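Local coordinates for protein trichosurin (Trichosurus vulpecula, PDB 2RA6) that probably binds and carries small hydrophobic molecules in possum milk whey as a homodimeric lipocalin, here holding 4-ethylphenol, at residues W28-L33 against L158-V163; N62-T67 against P75-A80; G95-Y100 against F112-Y117. The protein carries 1 engineered substitution. One frame throughout, in Å; residues are numbered along the deposited sequence.

Contact 1 of 3, residues W28-L33 against L158-V163; sequences WHTVVL and LDISEV. With ZN (zinc ion), chain K.
Thr30 and Ile160 meet methyl to methyl, their side chains crossing obliquely, with CG2 of Thr30 3.5 Å from CD1 of Ile160, a tight fit for two carbons. Ile160 holds CG1 between its backbone N and carbonyl carbon (chi1 64°), which places CG1 3.4 Å from Thr30 O. Thr30 suits the place by having two unlike branches: the methyl packs here while OG1 bonds to the backbone N of Ile51. Val31 lays CG1 against CB of Ser161 at 4.0 Å, and its carbonyl O takes the Ile160 N at 2.9 Å plus a weak bond from Ser161 N. Val32 and Asp159 stand on one sheet face as a non-hydrogen-bonded antiparallel pair, and Leu33 and Leu158 on the other, joined by two backbone hydrogen bonds. OD1 of Asp159 accepts from Ser161 N (2.9 Å), an Asx turn, and from Ser161 OG (2.6 Å); OD2 forms a salt bridge with Lys140. An alanine in place of Asp159 would probably remove the Asx turn, leaving Ser161 N and OG without this acceptor and Lys140 without this charge partner. His29 NE2 and His27 bind a zinc ion. Strand 29-35 lies between 157-159 and 121-130, with a classic beta bulge at Val31 and Val32 opposite Leu128, while helix 137-148 covers both valines through Lys140.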
loop_
_atom_site.group_PDB
_atom_site.type_symbol
_atom_site.label_atom_id
_atom_site.label_comp_id
_atom_site.label_asym_id
_atom_site.label_seq_id
_atom_site.Cartn_x
_atom_site.Cartn_y
_atom_site.Cartn_z
ATOM N N TRP B 28 -19.888 1.318 13.377
ATOM C CA TRP B 28 -19.082 2.318 12.667
ATOM C C TRP B 28 -19.887 3.072 11.615
ATOM O O TRP B 28 -20.940 2.615 11.175
ATOM C CB TRP B 28 -17.885 1.667 11.968
ATOM C CG TRP B 28 -16.874 1.101 12.897
ATOM C CD1 TRP B 28 -16.678 -0.221 13.193
ATOM C CD2 TRP B 28 -15.916 1.831 13.667
ATOM N NE1 TRP B 28 -15.654 -0.357 14.096
ATOM C CE2 TRP B 28 -15.169 0.886 14.408
ATOM C CE3 TRP B 28 -15.614 3.194 13.805
ATOM C CZ2 TRP B 28 -14.137 1.260 15.278
ATOM C CZ3 TRP B 28 -14.585 3.565 14.672
ATOM C CH2 TRP B 28 -13.861 2.599 15.398
ATOM N N HIS B 29 -19.367 4.237 11.227
ATOM C CA HIS B 29 -19.957 5.090 10.197
ATOM C C HIS B 29 -18.843 5.565 9.272
ATOM O O HIS B 29 -17.743 5.886 9.729
ATOM C CB HIS B 29 -20.578 6.351 10.805
ATOM C CG HIS B 29 -21.825 6.109 11.586
ATOM N ND1 HIS B 29 -23.082 6.286 11.051
ATOM C CD2 HIS B 29 -22.010 5.705 12.865
ATOM C CE1 HIS B 29 -23.990 5.999 11.967
ATOM N NE2 HIS B 29 -23.362 5.642 13.074
ATOM N N THR B 30 -19.119 5.629 7.974
ATOM C CA THR B 30 -18.113 6.144 7.054
ATOM C C THR B 30 -18.249 7.664 7.125
ATOM O O THR B 30 -19.335 8.206 6.930
ATOM C CB THR B 30 -18.363 5.657 5.622
ATOM O OG1 THR B 30 -18.145 4.242 5.558
ATOM C CG2 THR B 30 -17.420 6.357 4.644
ATOM N N VAL B 31 -17.142 8.346 7.407
ATOM C CA VAL B 31 -17.150 9.797 7.542
ATOM C C VAL B 31 -16.442 10.491 6.378
ATOM O O VAL B 31 -16.924 11.502 5.872
ATOM C CB VAL B 31 -16.499 10.199 8.876
ATOM C CG1 VAL B 31 -16.515 11.712 9.038
ATOM C CG2 VAL B 31 -17.263 9.535 10.028
ATOM N N VAL B 32 -15.309 9.939 5.954
ATOM C CA VAL B 32 -14.567 10.508 4.832
ATOM C C VAL B 32 -14.033 9.401 3.933
ATOM O O VAL B 32 -13.602 8.354 4.407
ATOM C CB VAL B 32 -13.369 11.372 5.306
ATOM C CG1 VAL B 32 -12.763 12.124 4.108
ATOM C CG2 VAL B 32 -13.828 12.374 6.362
ATOM N N LEU B 33 -14.100 9.634 2.626
ATOM C CA LEU B 33 -13.593 8.706 1.629
ATOM C C LEU B 33 -12.612 9.525 0.798
ATOM O O LEU B 33 -12.819 10.721 0.582
ATOM C CB LEU B 33 -14.724 8.208 0.724
ATOM C CG LEU B 33 -15.785 7.280 1.323
ATOM C CD1 LEU B 33 -16.891 7.033 0.300
ATOM C CD2 LEU B 33 -15.146 5.970 1.745
ATOM N N LEU B 158 -13.827 13.120 -0.234
ATOM C CA LEU B 158 -15.259 13.312 -0.084
ATOM C C LEU B 158 -15.659 13.134 1.372
ATOM O O LEU B 158 -15.619 12.026 1.896
ATOM C CB LEU B 158 -16.032 12.314 -0.944
ATOM C CG LEU B 158 -15.801 12.409 -2.454
ATOM C CD1 LEU B 158 -16.627 11.347 -3.168
ATOM C CD2 LEU B 158 -16.189 13.803 -2.938
ATOM N N ASP B 159 -16.024 14.233 2.023
ATOM C CA ASP B 159 -16.464 14.185 3.413
ATOM C C ASP B 159 -17.956 13.906 3.296
ATOM O O ASP B 159 -18.722 14.792 2.920
ATOM C CB ASP B 159 -16.246 15.546 4.076
ATOM C CG ASP B 159 -16.657 15.561 5.536
ATOM O OD1 ASP B 159 -17.531 14.759 5.918
ATOM O OD2 ASP B 159 -16.116 16.389 6.298
ATOM N N ILE B 160 -18.383 12.686 3.600
ATOM C CA ILE B 160 -19.799 12.376 3.462
ATOM C C ILE B 160 -20.624 12.604 4.720
ATOM O O ILE B 160 -21.812 12.286 4.751
ATOM C CB ILE B 160 -20.024 10.937 2.984
ATOM C CG1 ILE B 160 -19.512 9.957 4.034
ATOM C CG2 ILE B 160 -19.341 10.722 1.635
ATOM C CD1 ILE B 160 -19.978 8.536 3.805
ATOM N N SER B 161 -19.999 13.156 5.754
ATOM C CA SER B 161 -20.715 13.431 6.994
ATOM C C SER B 161 -21.723 14.540 6.722
ATOM O O SER B 161 -22.683 14.718 7.468
ATOM C CB SER B 161 -19.745 13.896 8.083
ATOM O OG SER B 161 -19.230 15.182 7.778
ATOM N N GLU B 162 -21.491 15.273 5.636
ATOM C CA GLU B 162 -22.345 16.388 5.247
ATOM C C GLU B 162 -23.306 16.064 4.111
ATOM O O GLU B 162 -23.834 16.971 3.469
ATOM C CB GLU B 162 -21.470 17.581 4.856
ATOM C CG GLU B 162 -20.413 17.250 3.815
ATOM C CD GLU B 162 -19.365 18.339 3.683
ATOM O OE1 GLU B 162 -18.727 18.676 4.704
ATOM O OE2 GLU B 162 -19.169 18.853 2.560
ATOM N N VAL B 163 -23.540 14.777 3.867
ATOM C CA VAL B 163 -24.447 14.367 2.801
ATOM C C VAL B 163 -25.371 13.246 3.270
ATOM O O VAL B 163 -25.006 12.452 4.137
ATOM C CB VAL B 163 -23.661 13.894 1.552
ATOM C CG1 VAL B 163 -22.912 12.613 1.859
ATOM C CG2 VAL B 163 -24.610 13.697 0.378
HETATM ZN ZN ZN K . -24.354 5.226 14.752
#

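Contact 2 of 3, residues N62-T67 against P75-A80; sequences NGFFLT and PLYLTA. With ETY (4-ethylphenol), chain P.
Thr79 donates its OG1 proton to OD1 of Asn62, a 2.8 Å bond between side chains that lie side by side and point the same way. The donor is tilted 20° from the plane of the amide carbonyl. Asn62 uses both ends of its amide, since ND2 is hydrogen-bonded to OE2 of Glu57. Beside this pair the backbone does the joining: Gly63 N gives to Leu78 O and Leu78 N to Gly63 O, then Phe65 N to Leu76 O and Leu76 N to Phe65 O. The Phe65-Leu76 pair is uneven: Phe65 N lies in the plane of the carbonyl it meets (2.8 Å to Leu76 O), whereas Leu76 N sits above that of Phe65. The alternate residues Asn62, Phe64 and Leu66 turn their backbone bonds to strand 49-57. This is the antiparallel beta hairpin of strands 60-69 and 72-82, part of the lipocalin barrel wall. The face of Gly63, Phe65 and Leu78 looks into the pocket, where the hydroxyl of 4-ethylphenol is hydrogen-bonded to Leu61 O, though its position is somewhat uncertain. Gly63 leaves the ligand room, for a beta carbon there would come within 2.7 Å of the ligand's C6. CZ of Phe65 reaches C8 of the ethyl group at 3.8 Å, and CB of Ala80 lies 3.8 Å from ring atom C2. On the face of Phe64 and Tyr77 the two rings run nearly parallel (15°) but slid apart, Phe64 CD1 lying 3.4 Å from Tyr77 CE2. Pro75 CB meets the edge of the same Phe64 ring at CE1. Thr67 rests OG1 against CD2 of Leu76, 3.6 Å away, while that oxygen's hydrogen bond runs to OD1 of Asn49.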
loop_
_atom_site.group_PDB
_atom_site.type_symbol
_atom_site.label_atom_id
_atom_site.label_comp_id
_atom_site.label_asym_id
_atom_site.label_seq_id
_atom_site.Cartn_x
_atom_site.Cartn_y
_atom_site.Cartn_z
ATOM N N ASN B 62 -15.125 -9.070 9.497
ATOM C CA ASN B 62 -16.357 -9.237 8.742
ATOM C C ASN B 62 -17.074 -7.894 8.722
ATOM O O ASN B 62 -17.594 -7.437 9.741
ATOM C CB ASN B 62 -17.250 -10.301 9.385
ATOM C CG ASN B 62 -16.622 -11.682 9.355
ATOM O OD1 ASN B 62 -16.032 -12.086 8.350
ATOM N ND2 ASN B 62 -16.758 -12.420 10.449
ATOM N N GLY B 63 -17.091 -7.260 7.556
ATOM C CA GLY B 63 -17.732 -5.970 7.444
ATOM C C GLY B 63 -19.090 -5.999 6.777
ATOM O O GLY B 63 -19.328 -6.757 5.835
ATOM N N PHE B 64 -19.992 -5.177 7.296
ATOM C CA PHE B 64 -21.327 -5.045 6.749
ATOM C C PHE B 64 -21.443 -3.589 6.312
ATOM O O PHE B 64 -21.326 -2.677 7.132
ATOM C CB PHE B 64 -22.383 -5.399 7.812
ATOM C CG PHE B 64 -23.774 -4.938 7.476
ATOM C CD1 PHE B 64 -24.318 -5.152 6.211
ATOM C CD2 PHE B 64 -24.544 -4.285 8.434
ATOM C CE1 PHE B 64 -25.607 -4.713 5.906
ATOM C CE2 PHE B 64 -25.833 -3.844 8.141
ATOM C CZ PHE B 64 -26.368 -4.057 6.873
ATOM N N PHE B 65 -21.639 -3.393 5.011
ATOM C CA PHE B 65 -21.760 -2.071 4.400
ATOM C C PHE B 65 -23.095 -1.935 3.674
ATOM O O PHE B 65 -23.801 -2.921 3.446
ATOM C CB PHE B 65 -20.680 -1.851 3.321
ATOM C CG PHE B 65 -19.259 -2.034 3.787
ATOM C CD1 PHE B 65 -18.719 -3.306 3.965
ATOM C CD2 PHE B 65 -18.437 -0.925 3.980
ATOM C CE1 PHE B 65 -17.377 -3.467 4.323
ATOM C CE2 PHE B 65 -17.103 -1.079 4.337
ATOM C CZ PHE B 65 -16.571 -2.353 4.508
ATOM N N LEU B 66 -23.416 -0.702 3.297
ATOM C CA LEU B 66 -24.603 -0.413 2.509
ATOM C C LEU B 66 -24.068 0.267 1.259
ATOM O O LEU B 66 -23.086 1.005 1.324
ATOM C CB LEU B 66 -25.554 0.532 3.240
ATOM C CG LEU B 66 -26.300 -0.092 4.416
ATOM C CD1 LEU B 66 -27.163 0.975 5.075
ATOM C CD2 LEU B 66 -27.156 -1.251 3.939
ATOM N N THR B 67 -24.696 -0.010 0.124
ATOM C CA THR B 67 -24.297 0.585 -1.142
ATOM C C THR B 67 -25.580 1.078 -1.790
ATOM O O THR B 67 -26.625 0.444 -1.649
ATOM C CB THR B 67 -23.666 -0.446 -2.099
ATOM O OG1 THR B 67 -22.680 -1.220 -1.405
ATOM C CG2 THR B 67 -23.017 0.271 -3.275
ATOM N N PRO B 75 -27.510 -4.208 1.005
ATOM C CA PRO B 75 -26.473 -4.719 1.899
ATOM C C PRO B 75 -25.276 -5.275 1.130
ATOM O O PRO B 75 -25.419 -5.811 0.027
ATOM C CB PRO B 75 -27.204 -5.801 2.690
ATOM C CG PRO B 75 -28.608 -5.287 2.731
ATOM C CD PRO B 75 -28.805 -4.845 1.304
ATOM N N LEU B 76 -24.096 -5.129 1.722
ATOM C CA LEU B 76 -22.855 -5.617 1.139
ATOM C C LEU B 76 -22.032 -6.206 2.272
ATOM O O LEU B 76 -21.628 -5.491 3.191
ATOM C CB LEU B 76 -22.083 -4.469 0.477
ATOM C CG LEU B 76 -20.691 -4.797 -0.077
ATOM C CD1 LEU B 76 -20.815 -5.803 -1.211
ATOM C CD2 LEU B 76 -20.012 -3.526 -0.568
ATOM N N TYR B 77 -21.801 -7.513 2.215
ATOM C CA TYR B 77 -21.024 -8.197 3.241
ATOM C C TYR B 77 -19.683 -8.618 2.676
ATOM O O TYR B 77 -19.615 -9.284 1.645
ATOM C CB TYR B 77 -21.774 -9.429 3.753
ATOM C CG TYR B 77 -23.072 -9.103 4.457
ATOM C CD1 TYR B 77 -24.260 -8.953 3.742
ATOM C CD2 TYR B 77 -23.103 -8.914 5.836
ATOM C CE1 TYR B 77 -25.456 -8.626 4.387
ATOM C CE2 TYR B 77 -24.286 -8.587 6.491
ATOM C CZ TYR B 77 -25.453 -8.443 5.763
ATOM O OH TYR B 77 -26.622 -8.116 6.411
ATOM N N LEU B 78 -18.612 -8.227 3.351
ATOM C CA LEU B 78 -17.277 -8.577 2.894
ATOM C C LEU B 78 -16.436 -9.040 4.061
ATOM O O LEU B 78 -16.701 -8.683 5.207
ATOM C CB LEU B 78 -16.610 -7.369 2.246
ATOM C CG LEU B 78 -17.271 -6.849 0.968
ATOM C CD1 LEU B 78 -16.731 -5.472 0.648
ATOM C CD2 LEU B 78 -17.019 -7.825 -0.176
ATOM N N THR B 79 -15.423 -9.842 3.770
ATOM C CA THR B 79 -14.532 -10.320 4.807
ATOM C C THR B 79 -13.095 -10.028 4.405
ATOM O O THR B 79 -12.658 -10.387 3.306
ATOM C CB THR B 79 -14.681 -11.838 5.043
ATOM O OG1 THR B 79 -15.988 -12.117 5.565
ATOM C CG2 THR B 79 -13.631 -12.325 6.033
ATOM N N ALA B 80 -12.379 -9.343 5.289
ATOM C CA ALA B 80 -10.970 -9.024 5.077
ATOM C C ALA B 80 -10.224 -10.035 5.930
ATOM O O ALA B 80 -10.339 -10.030 7.158
ATOM C CB ALA B 80 -10.666 -7.607 5.540
HETATM C C8 ETY P . -13.219 -0.998 5.524
HETATM C C7 ETY P . -12.328 -2.145 6.011
HETATM C CG ETY P . -12.977 -3.499 5.922
HETATM C C3 ETY P . -13.064 -4.188 4.684
HETATM C C2 ETY P . -13.672 -5.459 4.599
HETATM C C5 ETY P . -13.522 -4.122 7.084
HETATM C C6 ETY P . -14.134 -5.394 7.009
HETATM C C1 ETY P . -14.204 -6.055 5.761
HETATM O O1 ETY P . -14.791 -7.289 5.681
#

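Contact 3 of 3, residues G95-Y100 against F112-Y117; sequences GTNDVY and FIFYNY. With ETY (4-ethylphenol), chain P.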
loop_
_atom_site.group_PDB
_atom_site.type_symbol
_atom_site.label_atom_id
_atom_site.label_comp_id
_atom_site.label_asym_id
_atom_site.label_seq_id
_atom_site.Cartn_x
_atom_site.Cartn_y
_atom_site.Cartn_z
ATOM N N GLY B 95 -11.475 -6.841 -7.707
ATOM C CA GLY B 95 -10.115 -7.288 -7.926
ATOM C C GLY B 95 -9.584 -7.759 -6.586
ATOM O O GLY B 95 -10.314 -8.387 -5.814
ATOM N N THR B 96 -8.321 -7.474 -6.299
ATOM C CA THR B 96 -7.741 -7.864 -5.020
ATOM C C THR B 96 -7.310 -6.603 -4.281
ATOM O O THR B 96 -7.049 -5.574 -4.902
ATOM C CB THR B 96 -6.519 -8.802 -5.198
ATOM O OG1 THR B 96 -5.476 -8.119 -5.902
ATOM C CG2 THR B 96 -6.916 -10.052 -5.975
ATOM N N ASN B 97 -7.241 -6.681 -2.954
ATOM C CA ASN B 97 -6.863 -5.518 -2.154
ATOM C C ASN B 97 -5.962 -5.854 -0.984
ATOM O O ASN B 97 -6.150 -6.871 -0.312
ATOM C CB ASN B 97 -8.102 -4.854 -1.546
ATOM C CG ASN B 97 -9.143 -4.490 -2.571
ATOM O OD1 ASN B 97 -9.144 -3.384 -3.113
ATOM N ND2 ASN B 97 -10.053 -5.421 -2.838
ATOM N N ASP B 98 -4.969 -5.006 -0.753
ATOM C CA ASP B 98 -4.129 -5.153 0.424
ATOM C C ASP B 98 -4.725 -4.048 1.284
ATOM O O ASP B 98 -4.783 -2.889 0.868
ATOM C CB ASP B 98 -2.658 -4.882 0.119
ATOM C CG ASP B 98 -1.949 -6.115 -0.398
ATOM O OD1 ASP B 98 -2.074 -7.185 0.243
ATOM O OD2 ASP B 98 -1.263 -6.024 -1.429
ATOM N N VAL B 99 -5.201 -4.419 2.464
ATOM C CA VAL B 99 -5.851 -3.479 3.367
ATOM C C VAL B 99 -5.030 -3.241 4.619
ATOM O O VAL B 99 -4.604 -4.191 5.278
ATOM C CB VAL B 99 -7.230 -4.028 3.799
ATOM C CG1 VAL B 99 -7.938 -3.019 4.689
ATOM C CG2 VAL B 99 -8.077 -4.354 2.571
ATOM N N TYR B 100 -4.807 -1.973 4.951
ATOM C CA TYR B 100 -4.044 -1.642 6.149
ATOM C C TYR B 100 -4.884 -0.820 7.117
ATOM O O TYR B 100 -5.536 0.146 6.729
ATOM C CB TYR B 100 -2.772 -0.860 5.799
ATOM C CG TYR B 100 -1.733 -1.654 5.039
ATOM C CD1 TYR B 100 -1.801 -1.784 3.654
ATOM C CD2 TYR B 100 -0.684 -2.278 5.710
ATOM C CE1 TYR B 100 -0.845 -2.518 2.952
ATOM C CE2 TYR B 100 0.274 -3.013 5.022
ATOM C CZ TYR B 100 0.189 -3.130 3.645
ATOM O OH TYR B 100 1.137 -3.858 2.963
ATOM N N PHE B 112 -8.751 2.980 7.304
ATOM C CA PHE B 112 -8.448 1.808 6.502
ATOM C C PHE B 112 -7.959 2.265 5.144
ATOM O O PHE B 112 -8.645 3.018 4.451
ATOM C CB PHE B 112 -9.687 0.932 6.322
ATOM C CG PHE B 112 -9.999 0.072 7.515
ATOM C CD1 PHE B 112 -9.315 -1.123 7.731
ATOM C CD2 PHE B 112 -10.981 0.454 8.416
ATOM C CE1 PHE B 112 -9.609 -1.928 8.829
ATOM C CE2 PHE B 112 -11.281 -0.345 9.516
ATOM C CZ PHE B 112 -10.594 -1.536 9.720
ATOM N N ILE B 113 -6.765 1.821 4.779
ATOM C CA ILE B 113 -6.197 2.160 3.483
ATOM C C ILE B 113 -6.267 0.914 2.620
ATOM O O ILE B 113 -5.768 -0.148 2.998
ATOM C CB ILE B 113 -4.725 2.603 3.589
ATOM C CG1 ILE B 113 -4.599 3.795 4.540
ATOM C CG2 ILE B 113 -4.193 2.961 2.202
ATOM C CD1 ILE B 113 -5.394 5.015 4.122
ATOM N N PHE B 114 -6.909 1.053 1.469
ATOM C CA PHE B 114 -7.052 -0.039 0.518
ATOM C C PHE B 114 -6.143 0.174 -0.670
ATOM O O PHE B 114 -6.182 1.229 -1.300
ATOM C CB PHE B 114 -8.477 -0.099 -0.032
ATOM C CG PHE B 114 -9.469 -0.698 0.904
ATOM C CD1 PHE B 114 -9.968 -1.971 0.671
ATOM C CD2 PHE B 114 -9.902 0.001 2.021
ATOM C CE1 PHE B 114 -10.886 -2.542 1.541
ATOM C CE2 PHE B 114 -10.821 -0.565 2.895
ATOM C CZ PHE B 114 -11.311 -1.835 2.654
ATOM N N TYR B 115 -5.317 -0.816 -0.964
ATOM C CA TYR B 115 -4.477 -0.760 -2.145
ATOM C C TYR B 115 -5.188 -1.763 -3.041
ATOM O O TYR B 115 -5.085 -2.977 -2.847
ATOM C CB TYR B 115 -3.047 -1.196 -1.825
ATOM C CG TYR B 115 -2.296 -0.143 -1.043
ATOM C CD1 TYR B 115 -1.972 1.083 -1.633
ATOM C CD2 TYR B 115 -1.959 -0.342 0.294
ATOM C CE1 TYR B 115 -1.334 2.083 -0.908
ATOM C CE2 TYR B 115 -1.318 0.657 1.030
ATOM C CZ TYR B 115 -1.013 1.864 0.418
ATOM O OH TYR B 115 -0.388 2.861 1.132
ATOM N N ASN B 116 -5.938 -1.229 -3.996
ATOM C CA ASN B 116 -6.729 -2.029 -4.919
ATOM C C ASN B 116 -6.005 -2.330 -6.220
ATOM O O ASN B 116 -5.423 -1.442 -6.837
ATOM C CB ASN B 116 -8.053 -1.301 -5.204
ATOM C CG ASN B 116 -8.867 -1.960 -6.306
ATOM O OD1 ASN B 116 -8.905 -1.470 -7.439
ATOM N ND2 ASN B 116 -9.515 -3.078 -5.986
ATOM N N TYR B 117 -6.041 -3.598 -6.618
ATOM C CA TYR B 117 -5.414 -4.047 -7.855
ATOM C C TYR B 117 -6.563 -4.491 -8.750
ATOM O O TYR B 117 -7.204 -5.514 -8.492
ATOM C CB TYR B 117 -4.474 -5.218 -7.564
ATOM C CG TYR B 117 -3.522 -4.941 -6.421
ATOM C CD1 TYR B 117 -2.542 -3.956 -6.529
ATOM C CD2 TYR B 117 -3.616 -5.648 -5.222
ATOM C CE1 TYR B 117 -1.680 -3.683 -5.471
ATOM C CE2 TYR B 117 -2.756 -5.379 -4.155
ATOM C CZ TYR B 117 -1.792 -4.394 -4.293
ATOM O OH TYR B 117 -0.934 -4.118 -3.255
HETATM C C8 ETY P . -13.219 -0.998 5.524
HETATM C C7 ETY P . -12.328 -2.145 6.011
HETATM C CG ETY P . -12.977 -3.499 5.922
HETATM C C3 ETY P . -13.064 -4.188 4.684
HETATM C C2 ETY P . -13.672 -5.459 4.599
HETATM C C5 ETY P . -13.522 -4.122 7.084
HETATM C C6 ETY P . -14.134 -5.394 7.009
HETATM C C1 ETY P . -14.204 -6.055 5.761
HETATM O O1 ETY P . -14.791 -7.289 5.681
#
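Val99 lies beside Phe114, its CG1 over one face of the ring in a CH-pi contact and its CG2 3.5 Å from CE1. With CG1 anti to the backbone N (chi1 -177°), that methyl also reaches Phe112, 3.8 Å from CD1. The two phenylalanines receive 4-ethylphenol differently: Phe112 offers a ring face, with C7 of the ligand 3.5 Å above its centre, while Phe114 comes edge-on, CZ lying 3.5 Å from C8. On the same face, Asn116 ND2 donates to Asn97 OD1 (2.9 Å), from above the carbonyl plane of Asn97. Asn97 ND2 also bonds to the carbonyls of Tyr93 and Leu91, and Asn116 ND2 to that of Tyr94, so both buried NH2 groups have acceptors. Paired backbone bonds at Thr96-Tyr117, Asp98-Tyr115 and Tyr100-Ile113 hold the hairpin in register. Gly95 fits its turn because a beta carbon would fall 2.1 Å from the Tyr117 carbonyl O. On the face of Asp98, Tyr115 and Tyr117, Tyr117 OH donates to the anti lone pair of Asp98 OD2 (2.7 Å), and the Tyr100 and Tyr115 rings meet rim to rim, planes at 77°. The second subunit packs here: its Arg150 forms a salt bridge with Asp98, its Tyr115 stacks on Tyr115, and the Tyr115 and Tyr117 hydroxyls hydrogen-bond to its Tyr117 and Tyr115. One hairpin thus lines part of the pocket with phenylalanines and gives the dimer interface a mix of stacked rings and polar bonds, where the tyrosine hydroxyl and the arginine probably keep the Asp98 carboxylate ionised.

In the fold
From the N terminus, 28-33 comes first and finds its partner last: contact 1 closes a loop of 124 residues by adding the short strand 157-159 beside strand 29-35. Contacts 2 and 3 are nested inside that loop and follow one another in series, each closing a hairpin with a short connection. Strand 88-92 lies between the two hairpins in the sheet, and strand 121-130 between the second hairpin and strand 29-35. Backbone bonding of Trp28, just before strand 29-35, to Gln52 brings the chain's start back to 49-57, as expected of a closed lipocalin barrel. Contacts 2 and 3, centres about 15 Å apart, share the bound 4-ethylphenol without touching each other.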